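Local coordinates for protein enoyl-CoA hydratase (Mycobacterium avium subsp. paratuberculosis, PDB 4LK5) that probably catalyses the reversible hydration of the double bond of enoyl-CoA thioesters, as a member of the crotonase-like enoyl-CoA hydratase/isomerase family, at residues G44-T49 with P78-V83; D69-A74 with R123-L128; A156-F161 with V214-E219. One frame throughout, in Å; residues are numbered along the deposited sequence.

Contact 1 (G44-T49 with P78-V83); sequences GVFSVT and PEVKVV
Gly44 O receives two backbone N-H groups in a row, those of Lys81 and Val82, just where two parallel strands begin to pair. The Val82 N to Gly44 O bond (3.1 Å) runs nearly along the carbonyl, with a C=O...N angle of 167°. The Lys81 N to Gly44 O bond is shorter at 2.8 Å but meets the carbonyl at 136°, its donor tilted from the carbonyl plane. Gly44 fits closely here, its CA approaching Glu79 O at 3.1 Å through a CA-H...O contact. Phe46 N then gives to Val82 O at 3.1 Å, and the ladder continues with a backbone bond between Phe46 and Arg84. Val83 CA lies 3.2 Å from Phe46 O in a CA-H...O contact.

The tightly packed side also carries Phe46, Val80 and Val83. The Phe46 side chain has CG anti to the backbone N (chi1 -171°), which leads the ring off the strand to pack on Tyr73 and Ala74 of helix 61-76. Its CD1 meets Val80 CG2 at 3.7 Å, the two side chains lying oblique to one another. Val83 instead lies alongside Phe46, both pointing the same way, with Val83 CG2 set 4.1 Å from Phe46 CB. On the other face Val45 and Val82 scarcely meet each other and turn to helix 217-233.

The looser, solvent side is formed by the Glu79 and Lys81 side chains. Glu79 is exposed. The Lys81 chain bends at chi2 and its end heads away from strand 45-50; Lys81 also packs against Asp291 of the second subunit. The contact joins the two strands of a beta-alpha-beta unit. Its chemistry implies a division of labour: backbone bonds, doubled at one carbonyl, set the strand register, whereas apolar side chains bind the sheet to the connecting helix.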
loop_
_atom_site.group_PDB
_atom_site.type_symbol
_atom_site.label_atom_id
_atom_site.label_comp_id
_atom_site.label_asym_id
_atom_site.label_seq_id
_atom_site.Cartn_x
_atom_site.Cartn_y
_atom_site.Cartn_z
ATOM N N GLY C 44 1.797 30.429 -15.090
ATOM C CA GLY C 44 1.813 28.966 -15.249
ATOM C C GLY C 44 1.093 28.165 -14.174
ATOM O O GLY C 44 1.196 26.940 -14.139
ATOM N N VAL C 45 0.330 28.860 -13.338
ATOM C CA VAL C 45 -0.340 28.290 -12.190
ATOM C C VAL C 45 -1.857 28.394 -12.330
ATOM O O VAL C 45 -2.450 29.481 -12.316
ATOM C CB VAL C 45 0.096 29.019 -10.922
ATOM C CG1 VAL C 45 -0.526 28.405 -9.659
ATOM C CG2 VAL C 45 1.617 29.005 -10.842
ATOM N N PHE C 46 -2.477 27.236 -12.440
ATOM C CA PHE C 46 -3.879 27.127 -12.744
ATOM C C PHE C 46 -4.513 26.796 -11.421
ATOM O O PHE C 46 -4.260 25.717 -10.877
ATOM C CB PHE C 46 -4.013 26.007 -13.749
ATOM C CG PHE C 46 -5.357 25.859 -14.356
ATOM C CD1 PHE C 46 -5.680 26.537 -15.516
ATOM C CD2 PHE C 46 -6.272 24.956 -13.826
ATOM C CE1 PHE C 46 -6.926 26.364 -16.106
ATOM C CE2 PHE C 46 -7.513 24.771 -14.400
ATOM C CZ PHE C 46 -7.845 25.469 -15.545
ATOM N N SER C 47 -5.246 27.751 -10.847
ATOM C CA SER C 47 -5.917 27.517 -9.573
ATOM C C SER C 47 -7.363 27.253 -9.834
ATOM O O SER C 47 -7.943 27.749 -10.787
ATOM C CB SER C 47 -5.793 28.685 -8.579
ATOM O OG SER C 47 -4.460 29.172 -8.479
ATOM N N VAL C 48 -7.947 26.476 -8.948
ATOM C CA VAL C 48 -9.304 26.079 -9.068
ATOM C C VAL C 48 -9.823 26.125 -7.646
ATOM O O VAL C 48 -9.360 25.382 -6.788
ATOM C CB VAL C 48 -9.394 24.676 -9.707
ATOM C CG1 VAL C 48 -10.771 24.081 -9.516
ATOM C CG2 VAL C 48 -9.086 24.744 -11.203
ATOM N N THR C 49 -10.775 27.012 -7.394
ATOM C CA THR C 49 -11.178 27.281 -6.043
ATOM C C THR C 49 -12.701 27.268 -5.911
ATOM O O THR C 49 -13.404 28.082 -6.509
ATOM C CB THR C 49 -10.570 28.609 -5.589
ATOM O OG1 THR C 49 -9.191 28.655 -6.002
ATOM C CG2 THR C 49 -10.677 28.787 -4.069
ATOM N N PRO C 78 -0.845 25.020 -23.099
ATOM C CA PRO C 78 0.608 24.883 -22.906
ATOM C C PRO C 78 1.182 25.851 -21.862
ATOM O O PRO C 78 2.279 25.603 -21.351
ATOM C CB PRO C 78 1.181 25.170 -24.297
ATOM C CG PRO C 78 0.139 26.004 -24.992
ATOM C CD PRO C 78 -1.173 25.877 -24.260
ATOM N N GLU C 79 0.439 26.915 -21.538
ATOM C CA GLU C 79 0.790 27.836 -20.437
ATOM C C GLU C 79 0.725 27.252 -19.019
ATOM O O GLU C 79 1.281 27.852 -18.064
ATOM C CB GLU C 79 -0.102 29.104 -20.474
ATOM C CG GLU C 79 0.204 30.039 -21.636
ATOM C CD GLU C 79 1.700 30.257 -21.750
ATOM O OE1 GLU C 79 2.264 30.940 -20.855
ATOM O OE2 GLU C 79 2.310 29.690 -22.695
ATOM N N VAL C 80 0.032 26.117 -18.869
ATOM C CA VAL C 80 -0.179 25.515 -17.554
ATOM C C VAL C 80 1.033 24.668 -17.203
ATOM O O VAL C 80 1.485 23.854 -18.022
ATOM C CB VAL C 80 -1.493 24.703 -17.525
ATOM C CG1 VAL C 80 -1.565 23.792 -16.308
ATOM C CG2 VAL C 80 -2.691 25.648 -17.556
ATOM N N LYS C 81 1.587 24.893 -16.005
ATOM C CA LYS C 81 2.692 24.047 -15.496
ATOM C C LYS C 81 2.345 23.329 -14.192
ATOM O O LYS C 81 2.839 22.232 -13.967
ATOM C CB LYS C 81 3.960 24.861 -15.292
ATOM C CG LYS C 81 4.499 25.507 -16.568
ATOM C CD LYS C 81 5.621 24.681 -17.190
ATOM C CE LYS C 81 6.526 25.496 -18.106
ATOM N NZ LYS C 81 7.894 24.904 -18.216
ATOM N N VAL C 82 1.526 23.947 -13.338
ATOM C CA VAL C 82 1.124 23.358 -12.060
ATOM C C VAL C 82 -0.323 23.680 -11.891
ATOM O O VAL C 82 -0.760 24.686 -12.420
ATOM C CB VAL C 82 1.866 23.981 -10.858
ATOM C CG1 VAL C 82 1.502 23.289 -9.536
ATOM C CG2 VAL C 82 3.369 23.931 -11.078
ATOM N N VAL C 83 -1.052 22.841 -11.144
ATOM C CA VAL C 83 -2.485 22.996 -10.942
ATOM C C VAL C 83 -2.807 22.883 -9.433
ATOM O O VAL C 83 -2.316 22.000 -8.752
ATOM C CB VAL C 83 -3.246 21.913 -11.752
ATOM C CG1 VAL C 83 -4.742 21.912 -11.427
ATOM C CG2 VAL C 83 -3.037 22.086 -13.255
#

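Contact 2 (D69-A74 with R123-L128); sequences DAMEYA and RAIAAL
Glu72, whose CG rests 4.0 Å from Ala124 CB, ends in a carboxylate that helps to grip Arg120 NH2: this one nitrogen forms salt bridges with both Glu72 OE1 and Asp69 OD1. The pair of carboxylates thus ties helix 61-76 to helix 113-127 on the exposed side, since Arg120 lies one turn before Ala124. Between the two segments themselves there is no hydrogen bond, and the remaining contact is apolar.

The helices run side by side in nearly the same direction, their axes 8.6 Å apart at closest approach and inclined by 23°. Ala124, with only a CB, comes close: its CB lies 3.5 Å from Met71 CB. Met71, a selenomethionine, has CG beside its backbone N and a bend at chi2 (-65°), which turns the selenium toward strand 82-87. Its CG touches Ile125 CG1 at 4.0 Å, the two side chains slanting across each other. Farther out, Met71 SE meets Leu128 CD2 at 3.8 Å, and here the side chains cross at about a right angle. Leu128 closes the far end of the contact; its CD1 reaches Ala74 O at 3.7 Å and its CD2 lies near Ala74 CB.

Met71 also packs on Val48, Val83 and Ile85, and Leu128 on Val83, so Met71 of helix 61-76 and Leu128 rest on the sheet. The chemistry implies a buried seam held by shape and van der Waals contact, with the charged clasp of Asp69, Glu72 and Arg120 confined to its outer margin.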
loop_
_atom_site.group_PDB
_atom_site.type_symbol
_atom_site.label_atom_id
_atom_site.label_comp_id
_atom_site.label_asym_id
_atom_site.label_seq_id
_atom_site.Cartn_x
_atom_site.Cartn_y
_atom_site.Cartn_z
ATOM N N ASP C 69 -14.490 20.242 -16.289
ATOM C CA ASP C 69 -14.191 20.948 -17.574
ATOM C C ASP C 69 -12.860 21.675 -17.502
ATOM O O ASP C 69 -12.018 21.610 -18.405
ATOM C CB ASP C 69 -15.301 21.974 -17.932
ATOM C CG ASP C 69 -16.638 21.317 -18.384
ATOM O OD1 ASP C 69 -16.681 20.114 -18.699
ATOM O OD2 ASP C 69 -17.663 22.020 -18.442
ATOM N N ALA C 70 -12.688 22.394 -16.408
ATOM C CA ALA C 70 -11.429 23.046 -16.082
ATOM C C ALA C 70 -10.207 22.081 -16.054
ATOM O O ALA C 70 -9.104 22.419 -16.566
ATOM C CB ALA C 70 -11.583 23.745 -14.732
HETATM N N MSE C 71 -10.373 20.890 -15.466
HETATM C CA MSE C 71 -9.243 19.949 -15.460
HETATM C C MSE C 71 -8.971 19.485 -16.881
HETATM O O MSE C 71 -7.823 19.438 -17.318
HETATM C CB MSE C 71 -9.461 18.761 -14.535
HETATM C CG MSE C 71 -9.594 19.198 -13.096
HETATM SE SE MSE C 71 -7.906 19.985 -12.486
HETATM C CE MSE C 71 -8.679 20.876 -10.937
ATOM N N GLU C 72 -10.016 19.172 -17.642
ATOM C CA GLU C 72 -9.792 18.823 -19.052
ATOM C C GLU C 72 -9.133 19.980 -19.837
ATOM O O GLU C 72 -8.133 19.758 -20.539
ATOM C CB GLU C 72 -11.079 18.365 -19.720
ATOM C CG GLU C 72 -11.562 17.015 -19.213
ATOM C CD GLU C 72 -12.819 16.572 -19.925
ATOM O OE1 GLU C 72 -13.564 17.455 -20.400
ATOM O OE2 GLU C 72 -13.067 15.353 -20.003
ATOM N N TYR C 73 -9.646 21.207 -19.682
ATOM C CA TYR C 73 -9.037 22.372 -20.344
ATOM C C TYR C 73 -7.533 22.493 -20.068
ATOM O O TYR C 73 -6.734 22.755 -20.965
ATOM C CB TYR C 73 -9.709 23.679 -19.915
ATOM C CG TYR C 73 -8.994 24.841 -20.505
ATOM C CD1 TYR C 73 -9.043 25.068 -21.893
ATOM C CD2 TYR C 73 -8.206 25.677 -19.717
ATOM C CE1 TYR C 73 -8.350 26.115 -22.470
ATOM C CE2 TYR C 73 -7.516 26.742 -20.281
ATOM C CZ TYR C 73 -7.585 26.954 -21.657
ATOM O OH TYR C 73 -6.888 28.001 -22.231
ATOM N N ALA C 74 -7.160 22.288 -18.814
ATOM C CA ALA C 74 -5.793 22.464 -18.375
ATOM C C ALA C 74 -4.799 21.456 -18.958
ATOM O O ALA C 74 -3.584 21.685 -18.893
ATOM C CB ALA C 74 -5.754 22.423 -16.864
ATOM N N ARG C 123 -11.058 11.258 -13.461
ATOM C CA ARG C 123 -10.213 10.881 -14.612
ATOM C C ARG C 123 -9.435 12.041 -15.143
ATOM O O ARG C 123 -8.351 11.844 -15.664
ATOM C CB ARG C 123 -11.014 10.367 -15.804
ATOM C CG ARG C 123 -11.695 9.050 -15.541
ATOM C CD ARG C 123 -12.139 8.356 -16.798
ATOM N NE ARG C 123 -13.099 7.334 -16.406
ATOM C CZ ARG C 123 -14.429 7.474 -16.398
ATOM N NH1 ARG C 123 -15.020 8.586 -16.796
ATOM N NH2 ARG C 123 -15.187 6.454 -16.000
ATOM N N ALA C 124 -9.998 13.243 -15.072
ATOM C CA ALA C 124 -9.327 14.404 -15.678
ATOM C C ALA C 124 -8.102 14.713 -14.855
ATOM O O ALA C 124 -7.053 14.996 -15.404
ATOM C CB ALA C 124 -10.242 15.610 -15.755
ATOM N N ILE C 125 -8.235 14.612 -13.530
ATOM C CA ILE C 125 -7.076 14.823 -12.664
ATOM C C ILE C 125 -5.977 13.801 -12.894
ATOM O O ILE C 125 -4.854 14.181 -13.055
ATOM C CB ILE C 125 -7.449 14.880 -11.191
ATOM C CG1 ILE C 125 -8.254 16.143 -10.941
ATOM C CG2 ILE C 125 -6.203 14.921 -10.309
ATOM C CD1 ILE C 125 -8.988 16.118 -9.626
ATOM N N ALA C 126 -6.311 12.522 -12.918
ATOM C CA ALA C 126 -5.323 11.449 -13.138
ATOM C C ALA C 126 -4.656 11.540 -14.516
ATOM O O ALA C 126 -3.484 11.197 -14.677
ATOM C CB ALA C 126 -5.976 10.071 -12.951
ATOM N N ALA C 127 -5.417 11.962 -15.509
ATOM C CA ALA C 127 -4.893 12.083 -16.871
ATOM C C ALA C 127 -4.072 13.385 -17.116
ATOM O O ALA C 127 -3.431 13.513 -18.151
ATOM C CB ALA C 127 -6.049 11.997 -17.863
ATOM N N LEU C 128 -4.084 14.328 -16.171
ATOM C CA LEU C 128 -3.464 15.653 -16.384
ATOM C C LEU C 128 -1.897 15.660 -16.389
ATOM O O LEU C 128 -1.278 15.413 -15.352
ATOM C CB LEU C 128 -4.003 16.597 -15.309
ATOM C CG LEU C 128 -3.816 18.126 -15.360
ATOM C CD1 LEU C 128 -3.652 18.622 -16.778
ATOM C CD2 LEU C 128 -5.004 18.829 -14.679
#

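Contact 3 (A156-F161 with V214-E219); sequences ASENAF and VYPADE
Ala156 and Ser157 pair in parallel with Val214 and Tyr215, and the ladder ends as both chains leave the sheet. Tyr215 N gives to Ala156 O at 2.9 Å, and Glu158 N to Tyr215 O at 2.8 Å. Two CA-H...O contacts supplement them, the closer between Val214 CA and Ala156 O.

From Ser157, the last bridged residue, to Ala160 the chain makes a type I beta turn. Ser157 OG is anti to its own N (chi1 165°) and lies beside the carbonyl carbon, from where it accepts Asn159 N at 2.8 Å in an ST turn. The same OG faces Ala217 CB at 3.9 Å.

Glu158 lies across Val214 at about a right angle, its CG only 3.4 Å from Val214 CG1. Extended past CG, the chain then carries OE1 over Pro216, to 3.6 Å from Pro216 CA. Asn159 reaches the same chain from the turn, its ND2 meeting Ala217 CB at 3.6 Å. Glu158, Asn159 and Ala217 are exposed, whereas Ala156 and Val214 pack on Ala202 of helix 202-208, and Tyr215, on the other face with Ser157, leans on Phe220 and Val227 of helix 217-233.

The contact joins strand 213-215, outermost in this chain's six-stranded sheet, to strand 153-157. Its chemistry implies that backbone bonds hold the strand ends, that the serine hydroxyl holds the turn, and that the Glu158 and Asn159 side chains touch the other segment mainly through van der Waals contact.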
loop_
_atom_site.group_PDB
_atom_site.type_symbol
_atom_site.label_atom_id
_atom_site.label_comp_id
_atom_site.label_asym_id
_atom_site.label_seq_id
_atom_site.Cartn_x
_atom_site.Cartn_y
_atom_site.Cartn_z
ATOM N N ALA C 156 -1.667 19.647 3.621
ATOM C CA ALA C 156 -2.653 19.859 4.638
ATOM C C ALA C 156 -2.182 20.821 5.758
ATOM O O ALA C 156 -0.998 20.879 6.104
ATOM C CB ALA C 156 -3.047 18.522 5.226
ATOM N N SER C 157 -3.140 21.600 6.263
ATOM C CA SER C 157 -3.029 22.342 7.508
ATOM C C SER C 157 -3.208 21.419 8.707
ATOM O O SER C 157 -3.933 20.414 8.641
ATOM C CB SER C 157 -4.135 23.401 7.570
ATOM O OG SER C 157 -4.273 23.908 8.886
ATOM N N GLU C 158 -2.601 21.780 9.828
ATOM C CA GLU C 158 -2.899 21.066 11.061
ATOM C C GLU C 158 -4.393 21.160 11.405
ATOM O O GLU C 158 -4.902 20.300 12.105
ATOM C CB GLU C 158 -1.999 21.524 12.218
ATOM C CG GLU C 158 -0.593 20.979 12.033
ATOM C CD GLU C 158 0.265 21.009 13.276
ATOM O OE1 GLU C 158 0.432 22.109 13.847
ATOM O OE2 GLU C 158 0.798 19.927 13.641
ATOM N N ASN C 159 -5.089 22.172 10.883
ATOM C CA ASN C 159 -6.556 22.289 11.055
ATOM C C ASN C 159 -7.390 21.293 10.251
ATOM O O ASN C 159 -8.531 21.011 10.599
ATOM C CB ASN C 159 -7.039 23.704 10.696
ATOM C CG ASN C 159 -6.695 24.732 11.771
ATOM O OD1 ASN C 159 -6.238 24.386 12.869
ATOM N ND2 ASN C 159 -6.918 26.012 11.453
ATOM N N ALA C 160 -6.817 20.773 9.175
ATOM C CA ALA C 160 -7.519 19.869 8.280
ATOM C C ALA C 160 -7.820 18.532 8.887
ATOM O O ALA C 160 -7.123 18.070 9.767
ATOM C CB ALA C 160 -6.707 19.665 7.019
ATOM N N PHE C 161 -8.881 17.911 8.391
ATOM C CA PHE C 161 -9.114 16.490 8.602
ATOM C C PHE C 161 -9.823 15.864 7.410
ATOM O O PHE C 161 -10.421 16.555 6.586
ATOM C CB PHE C 161 -9.890 16.206 9.887
ATOM C CG PHE C 161 -11.313 16.732 9.886
ATOM C CD1 PHE C 161 -12.352 16.013 9.249
ATOM C CD2 PHE C 161 -11.627 17.944 10.526
ATOM C CE1 PHE C 161 -13.660 16.486 9.244
ATOM C CE2 PHE C 161 -12.932 18.407 10.528
ATOM C CZ PHE C 161 -13.949 17.680 9.885
ATOM N N VAL C 214 2.094 18.332 6.228
ATOM C CA VAL C 214 1.238 19.013 7.188
ATOM C C VAL C 214 1.995 20.255 7.625
ATOM O O VAL C 214 3.184 20.201 7.851
ATOM C CB VAL C 214 0.966 18.146 8.447
ATOM C CG1 VAL C 214 0.057 18.885 9.434
ATOM C CG2 VAL C 214 0.359 16.784 8.070
ATOM N N TYR C 215 1.303 21.372 7.755
ATOM C CA TYR C 215 1.924 22.596 8.235
ATOM C C TYR C 215 1.064 23.184 9.329
ATOM O O TYR C 215 -0.155 23.120 9.243
ATOM C CB TYR C 215 2.032 23.612 7.114
ATOM C CG TYR C 215 2.736 23.080 5.912
ATOM C CD1 TYR C 215 4.042 22.652 5.991
ATOM C CD2 TYR C 215 2.104 23.010 4.685
ATOM C CE1 TYR C 215 4.696 22.164 4.879
ATOM C CE2 TYR C 215 2.749 22.520 3.570
ATOM C CZ TYR C 215 4.038 22.094 3.676
ATOM O OH TYR C 215 4.686 21.600 2.574
ATOM N N PRO C 216 1.695 23.791 10.348
ATOM C CA PRO C 216 0.891 24.573 11.297
ATOM C C PRO C 216 0.006 25.595 10.570
ATOM O O PRO C 216 0.436 26.199 9.574
ATOM C CB PRO C 216 1.959 25.272 12.156
ATOM C CG PRO C 216 3.160 24.374 12.076
ATOM C CD PRO C 216 3.143 23.909 10.639
ATOM N N ALA C 217 -1.226 25.751 11.045
ATOM C CA ALA C 217 -2.198 26.673 10.427
ATOM C C ALA C 217 -1.614 28.047 10.097
ATOM O O ALA C 217 -1.731 28.535 8.960
ATOM C CB ALA C 217 -3.430 26.817 11.317
ATOM N N ASP C 218 -0.965 28.680 11.072
ATOM C CA ASP C 218 -0.466 30.050 10.829
ATOM C C ASP C 218 0.634 30.113 9.736
ATOM O O ASP C 218 0.776 31.129 9.057
ATOM C CB ASP C 218 -0.059 30.760 12.150
ATOM C CG ASP C 218 1.062 30.049 12.896
ATOM O OD1 ASP C 218 1.626 29.059 12.378
ATOM O OD2 ASP C 218 1.390 30.488 14.014
ATOM N N GLU C 219 1.371 29.016 9.546
ATOM C CA GLU C 219 2.364 28.884 8.442
ATOM C C GLU C 219 1.834 28.271 7.119
ATOM O O GLU C 219 2.507 28.358 6.071
ATOM C CB GLU C 219 3.573 28.082 8.945
ATOM C CG GLU C 219 4.311 28.771 10.099
ATOM C CD GLU C 219 5.069 27.803 10.975
ATOM O OE1 GLU C 219 5.995 27.143 10.459
ATOM O OE2 GLU C 219 4.741 27.699 12.177
#

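Overall arrangement
From the N terminus, strand 45-50 opens contact 1, which closes when the chain, after helix 61-76, returns as strand 82-87. Contact 2 starts within that loop, on helix 61-76, and closes later at the end of segment 123-128, so the two loops cross. They also touch, through Phe46 with Ala70 O and through Val83 with Met71, seating helix 61-76 on the sheet. Contact 3 follows in series, its loop running from strand 153-157 to strand 213-215. Its centre lies about 23 Å from that of contact 1, yet both belong to the same six-stranded sheet. Helix 217-233 runs on from contact 3 back to contact 1.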